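Cytosol aminopeptidase (Staphylococcus aureus subsp. aureus, PDB 3KZW) probably removes amino-terminal residues from peptides as a metal-dependent leucyl aminopeptidase of the cytosol aminopeptidase family. Local coordinates at residues D235-D240 with P261-I266. Numbering follows the deposited sequence.
Sequences DVKDYD and PRLVTI
Strands 235-237 and 262-266 run antiparallel, their axes 4.8 Å apart at an angle of 162°, and D235 with T265 and K237 with L263 form hydrogen-bonded pairs around the non-hydrogen-bonded pair V236 with V264. In the first pair D235 N reaches T265 O and T265 N reaches D235 O, both at 2.8 Å and 173° at the hydrogen; in the second, L263 N to K237 O is longer, at 3.2 Å. The K237 and L263 side chains run alongside each other, CB to CB 3.9 Å, on the same face as D235 and T265. There a water hydrogen-bonded to D235 O, D235 OD2 and T265 OG1 joins the strands. The strand pair forms one margin of the mixed central sheet of the catalytic domain: 262-269 continues inward to 328-338, with backbone bonds from V264 to L333, while helix 216-226 covers the V236 and V264 face through A220. On that face V236 CG1 meets R262 CD at 4.1 Å. A bend at chi2 (-74°) carries the arginine chain past D238 CA, and the CB of D238 lies over one guanidinium face, offset toward its rim. R262 NH1 donates to P261 O at 3.1 Å; the oxygen lies near the guanidinium plane, although the donor stands well above the carbonyl plane. D238 is the N-cap residue of helix 239-244, and its OD1 is hydrogen-bonded to T241 OG1. Beyond it, the side chains of Y239 and P261 meet at a slant, Y239 CD1 lying 3.7 Å from P261 CG, with helix 248-254 touching Y239 through Q251 and P261 through L250.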
# COMPACT_ATOMS: atom_id res chain seq x y z
N ASP A 235 28.90 -32.33 -17.38
CA ASP A 235 28.87 -31.64 -18.67
C ASP A 235 28.26 -30.25 -18.51
O ASP A 235 27.18 -30.11 -17.92
CB ASP A 235 28.09 -32.44 -19.71
CG ASP A 235 28.08 -31.77 -21.08
OD1 ASP A 235 29.12 -31.82 -21.78
OD2 ASP A 235 27.03 -31.21 -21.46
N VAL A 236 28.94 -29.24 -19.03
CA VAL A 236 28.47 -27.86 -18.96
C VAL A 236 28.11 -27.33 -20.34
O VAL A 236 28.91 -27.39 -21.28
CB VAL A 236 29.50 -26.92 -18.27
CG1 VAL A 236 29.04 -25.47 -18.33
CG2 VAL A 236 29.72 -27.34 -16.83
N LYS A 237 26.89 -26.82 -20.45
CA LYS A 237 26.37 -26.27 -21.69
C LYS A 237 26.40 -24.75 -21.60
O LYS A 237 25.63 -24.15 -20.84
CB LYS A 237 24.93 -26.77 -21.89
CG LYS A 237 24.52 -26.95 -23.33
CD LYS A 237 23.39 -27.97 -23.44
CE LYS A 237 23.92 -29.40 -23.40
NZ LYS A 237 22.84 -30.38 -23.64
N ASP A 238 27.31 -24.12 -22.34
CA ASP A 238 27.47 -22.66 -22.29
C ASP A 238 26.38 -21.92 -23.05
O ASP A 238 25.54 -22.54 -23.71
CB ASP A 238 28.89 -22.22 -22.72
CG ASP A 238 29.14 -22.36 -24.22
OD1 ASP A 238 28.24 -22.81 -24.97
OD2 ASP A 238 30.25 -22.01 -24.66
N TYR A 239 26.39 -20.59 -22.96
CA TYR A 239 25.30 -19.76 -23.48
C TYR A 239 24.97 -19.95 -24.96
O TYR A 239 23.80 -20.11 -25.31
CB TYR A 239 25.55 -18.28 -23.16
CG TYR A 239 24.40 -17.35 -23.50
CD1 TYR A 239 23.11 -17.60 -23.02
CD2 TYR A 239 24.60 -16.22 -24.28
CE1 TYR A 239 22.05 -16.76 -23.33
CE2 TYR A 239 23.55 -15.36 -24.60
CZ TYR A 239 22.28 -15.64 -24.12
OH TYR A 239 21.23 -14.80 -24.42
N ASP A 240 25.98 -19.94 -25.83
CA ASP A 240 25.72 -20.06 -27.27
C ASP A 240 25.36 -21.48 -27.72
O ASP A 240 24.76 -21.66 -28.78
CB ASP A 240 26.84 -19.44 -28.14
CG ASP A 240 28.22 -19.49 -27.48
OD1 ASP A 240 28.36 -19.02 -26.33
OD2 ASP A 240 29.17 -19.96 -28.15
N PRO A 261 23.26 -17.54 -18.68
CA PRO A 261 22.84 -18.82 -18.11
C PRO A 261 23.71 -20.01 -18.50
O PRO A 261 24.47 -19.95 -19.47
CB PRO A 261 21.42 -19.00 -18.66
CG PRO A 261 21.35 -18.15 -19.86
CD PRO A 261 22.20 -16.96 -19.53
N ARG A 262 23.60 -21.09 -17.72
CA ARG A 262 24.31 -22.34 -17.98
C ARG A 262 23.37 -23.51 -17.71
O ARG A 262 22.45 -23.41 -16.89
CB ARG A 262 25.54 -22.47 -17.07
CG ARG A 262 26.64 -21.44 -17.30
CD ARG A 262 27.42 -21.71 -18.57
NE ARG A 262 28.60 -20.86 -18.68
CZ ARG A 262 28.61 -19.64 -19.23
NH1 ARG A 262 27.49 -19.12 -19.72
NH2 ARG A 262 29.73 -18.95 -19.28
N LEU A 263 23.59 -24.62 -18.42
CA LEU A 263 22.94 -25.88 -18.09
C LEU A 263 23.99 -26.91 -17.69
O LEU A 263 24.90 -27.20 -18.46
CB LEU A 263 22.09 -26.41 -19.25
CG LEU A 263 21.19 -27.60 -18.89
CD1 LEU A 263 19.82 -27.14 -18.44
CD2 LEU A 263 21.06 -28.55 -20.06
N VAL A 264 23.85 -27.45 -16.48
CA VAL A 264 24.80 -28.41 -15.95
C VAL A 264 24.18 -29.80 -15.89
O VAL A 264 23.13 -29.99 -15.26
CB VAL A 264 25.32 -27.99 -14.54
CG1 VAL A 264 26.39 -28.95 -14.05
CG2 VAL A 264 25.85 -26.57 -14.57
N THR A 265 24.81 -30.76 -16.56
CA THR A 265 24.39 -32.15 -16.53
C THR A 265 25.37 -32.96 -15.69
O THR A 265 26.57 -32.94 -15.93
CB THR A 265 24.28 -32.76 -17.95
OG1 THR A 265 23.55 -31.87 -18.80
CG2 THR A 265 23.56 -34.10 -17.92
N ILE A 266 24.83 -33.66 -14.69
CA ILE A 266 25.63 -34.47 -13.78
C ILE A 266 25.18 -35.93 -13.85
O ILE A 266 24.03 -36.23 -13.54
CB ILE A 266 25.50 -33.96 -12.32
CG1 ILE A 266 25.91 -32.49 -12.22
CG2 ILE A 266 26.33 -34.81 -11.37
CD1 ILE A 266 25.43 -31.81 -10.95
O HOH W 1 24.96 -29.95 -20.13